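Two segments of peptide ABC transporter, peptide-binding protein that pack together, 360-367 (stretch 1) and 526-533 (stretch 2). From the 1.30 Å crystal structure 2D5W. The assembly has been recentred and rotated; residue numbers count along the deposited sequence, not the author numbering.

Stretch 1, residues 360-367: NPLFNPNV
Stretch 2 (526-533) RRKQLFWR

Residues 360-367 form an irregular segment that packs along one side of residues 526-533, part of a longer helix, burying 442 Å² in total. The two run in the same direction, with Leu362 nearest Lys528 (CA-CA 5.2 Å) and Asn364 nearest Trp532 (CA-CA 5.5 Å).

The segment opens with a type I beta turn from Asn360 to Phe363, closed by Phe363 N to Asn360 O at 3.0 Å. Asn360 (chi1 t) does not reach the helix; its OD1 instead accepts a hydrogen bond from Leu362 N (2.9 Å), bracing the turn. Pro361 (phi/psi -58/-14) suits the first corner position because its ring already fixes phi, and its O lies 3.3 Å from CE of Lys528, whose side chain is t, t, m, t.

Leu362 (-75/-15; chi1 m, chi2 t) supplies the main apolar contact. Leu362 CD2 lies 3.7 Å from Lys528 CA and 3.8 Å from Phe531 CD2, while Leu362 CD1 sits over the face of the Phe531 ring, 3.9 Å from its centroid. Phe531 points toward the segment, with chi1 at -94°.

Phe363 (-50/130) turns its side chain away, so it contributes chiefly through its backbone. Trp532 NE1 lies 3.1 Å from Leu362 O and 3.0 Å from Phe363 O, an arrangement set by Trp532 chi1 -87° and chi2 30°.

Asn364 (-109/110; chi1 t, chi2 -10°) is buried and its amide serves both stretches: ND2 donates to Trp532 O (3.1 Å), and OD1 accepts from Asn366 N (2.8 Å). Asn364 CB makes a CH-pi contact with the face of the Trp532 five-membered ring, 3.6 Å from its centroid.

Pro365 (-80/-4) places CD 3.7 Å from Trp532 CZ2. Asn366 (-101/6; chi1 m) points toward the helix, with OD1 3.6 Å from Trp532 CZ3. Val367 (-69/163) is buried but makes no contact with the helix.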

# COMPACT_ATOMS: atom_id res chain seq x y z
N ASN A 360 11.50 3.74 -10.10
CA ASN A 360 12.51 3.15 -9.23
C ASN A 360 13.65 2.67 -10.15
O ASN A 360 13.42 1.90 -11.07
CB ASN A 360 11.94 1.96 -8.46
CG ASN A 360 12.90 1.44 -7.40
OD1 ASN A 360 14.08 1.22 -7.67
ND2 ASN A 360 12.40 1.25 -6.19
N PRO A 361 14.90 3.12 -9.89
CA PRO A 361 16.03 2.70 -10.73
C PRO A 361 16.27 1.19 -10.82
O PRO A 361 17.02 0.74 -11.69
CB PRO A 361 17.21 3.45 -10.12
CG PRO A 361 16.82 3.61 -8.69
CD PRO A 361 15.35 3.98 -8.79
N LEU A 362 15.65 0.42 -9.94
CA LEU A 362 15.81 -1.03 -9.97
C LEU A 362 15.02 -1.67 -11.12
O LEU A 362 15.24 -2.83 -11.46
CB LEU A 362 15.35 -1.64 -8.64
CG LEU A 362 16.18 -1.25 -7.41
CD1 LEU A 362 15.50 -1.77 -6.16
CD2 LEU A 362 17.60 -1.81 -7.54
N PHE A 363 14.10 -0.91 -11.71
CA PHE A 363 13.28 -1.37 -12.82
C PHE A 363 14.12 -2.01 -13.93
O PHE A 363 15.10 -1.43 -14.38
CB PHE A 363 12.49 -0.18 -13.38
CG PHE A 363 11.87 -0.42 -14.74
CD1 PHE A 363 10.79 -1.28 -14.89
CD2 PHE A 363 12.37 0.24 -15.86
CE1 PHE A 363 10.20 -1.47 -16.14
CE2 PHE A 363 11.79 0.06 -17.11
CZ PHE A 363 10.71 -0.80 -17.25
N ASN A 364 13.72 -3.20 -14.37
CA ASN A 364 14.42 -3.90 -15.45
C ASN A 364 13.55 -3.89 -16.71
O ASN A 364 12.53 -4.58 -16.77
CB ASN A 364 14.73 -5.35 -15.06
CG ASN A 364 15.55 -6.07 -16.11
OD1 ASN A 364 15.75 -5.57 -17.22
ND2 ASN A 364 16.03 -7.26 -15.77
N PRO A 365 13.94 -3.12 -17.73
CA PRO A 365 13.18 -3.04 -18.98
C PRO A 365 13.40 -4.21 -19.94
O PRO A 365 12.74 -4.30 -20.97
CB PRO A 365 13.66 -1.73 -19.58
CG PRO A 365 15.12 -1.75 -19.22
CD PRO A 365 15.10 -2.20 -17.77
N ASN A 366 14.31 -5.11 -19.59
CA ASN A 366 14.67 -6.22 -20.46
C ASN A 366 14.08 -7.60 -20.20
O ASN A 366 14.46 -8.56 -20.87
CB ASN A 366 16.20 -6.34 -20.48
CG ASN A 366 16.89 -5.03 -20.80
OD1 ASN A 366 17.94 -4.72 -20.24
ND2 ASN A 366 16.30 -4.25 -21.70
N VAL A 367 13.15 -7.72 -19.25
CA VAL A 367 12.58 -9.03 -18.96
C VAL A 367 11.69 -9.56 -20.08
O VAL A 367 11.25 -8.80 -20.95
CB VAL A 367 11.76 -9.01 -17.64
CG1 VAL A 367 12.61 -8.47 -16.51
CG2 VAL A 367 10.49 -8.19 -17.82
N ARG A 526 25.51 -2.96 -8.03
CA ARG A 526 25.44 -4.39 -7.77
C ARG A 526 24.03 -4.75 -7.33
O ARG A 526 23.50 -5.79 -7.70
CB ARG A 526 26.45 -4.81 -6.69
CG ARG A 526 26.43 -6.30 -6.35
CD ARG A 526 26.57 -7.16 -7.60
NE ARG A 526 26.61 -8.59 -7.30
CZ ARG A 526 26.54 -9.55 -8.22
NH1 ARG A 526 26.58 -10.82 -7.86
NH2 ARG A 526 26.42 -9.23 -9.50
N ARG A 527 23.42 -3.88 -6.53
CA ARG A 527 22.06 -4.10 -6.05
C ARG A 527 21.11 -4.20 -7.25
O ARG A 527 20.27 -5.10 -7.32
CB ARG A 527 21.63 -2.96 -5.13
CG ARG A 527 20.21 -3.10 -4.59
CD ARG A 527 19.96 -2.11 -3.47
NE ARG A 527 19.97 -0.72 -3.90
CZ ARG A 527 20.81 0.21 -3.44
NH1 ARG A 527 20.72 1.45 -3.88
NH2 ARG A 527 21.75 -0.11 -2.55
N LYS A 528 21.28 -3.29 -8.20
CA LYS A 528 20.44 -3.30 -9.40
C LYS A 528 20.65 -4.59 -10.20
O LYS A 528 19.69 -5.19 -10.67
CB LYS A 528 20.77 -2.08 -10.28
CG LYS A 528 19.90 -1.96 -11.53
CD LYS A 528 20.35 -0.81 -12.42
CE LYS A 528 20.29 0.53 -11.70
NZ LYS A 528 20.73 1.64 -12.59
N GLN A 529 21.90 -5.02 -10.34
CA GLN A 529 22.20 -6.25 -11.08
C GLN A 529 21.45 -7.44 -10.50
O GLN A 529 20.88 -8.25 -11.23
CB GLN A 529 23.70 -6.55 -11.07
CG GLN A 529 24.57 -5.43 -11.63
CD GLN A 529 26.04 -5.80 -11.66
OE1 GLN A 529 26.56 -6.42 -10.73
NE2 GLN A 529 26.73 -5.40 -12.72
N LEU A 530 21.45 -7.56 -9.17
CA LEU A 530 20.77 -8.66 -8.51
C LEU A 530 19.26 -8.57 -8.70
O LEU A 530 18.60 -9.57 -8.99
CB LEU A 530 21.13 -8.67 -7.02
CG LEU A 530 22.60 -9.00 -6.75
CD1 LEU A 530 22.94 -8.70 -5.30
CD2 LEU A 530 22.86 -10.46 -7.08
N PHE A 531 18.70 -7.37 -8.55
CA PHE A 531 17.26 -7.19 -8.73
C PHE A 531 16.86 -7.45 -10.19
O PHE A 531 15.76 -7.92 -10.46
CB PHE A 531 16.84 -5.78 -8.31
CG PHE A 531 16.36 -5.69 -6.89
CD1 PHE A 531 15.09 -6.13 -6.55
CD2 PHE A 531 17.18 -5.17 -5.90
CE1 PHE A 531 14.64 -6.05 -5.23
CE2 PHE A 531 16.74 -5.09 -4.57
CZ PHE A 531 15.46 -5.53 -4.24
N TRP A 532 17.76 -7.15 -11.13
CA TRP A 532 17.46 -7.38 -12.54
C TRP A 532 17.37 -8.88 -12.80
O TRP A 532 16.49 -9.33 -13.53
CB TRP A 532 18.52 -6.74 -13.43
CG TRP A 532 18.22 -5.30 -13.74
CD1 TRP A 532 17.54 -4.41 -12.94
CD2 TRP A 532 18.57 -4.58 -14.92
NE1 TRP A 532 17.44 -3.19 -13.56
CE2 TRP A 532 18.07 -3.26 -14.78
CE3 TRP A 532 19.27 -4.92 -16.09
CZ2 TRP A 532 18.24 -2.29 -15.77
CZ3 TRP A 532 19.43 -3.94 -17.08
CH2 TRP A 532 18.92 -2.64 -16.90
N ARG A 533 18.26 -9.65 -12.19
CA ARG A 533 18.24 -11.10 -12.37
C ARG A 533 16.97 -11.65 -11.73
O ARG A 533 16.33 -12.55 -12.28
CB ARG A 533 19.48 -11.73 -11.73
CG ARG A 533 20.78 -11.01 -12.09
CD ARG A 533 20.81 -10.59 -13.55
NE ARG A 533 21.72 -9.46 -13.77
CZ ARG A 533 21.77 -8.76 -14.89
NH1 ARG A 533 22.63 -7.75 -15.01
NH2 ARG A 533 20.97 -9.05 -15.91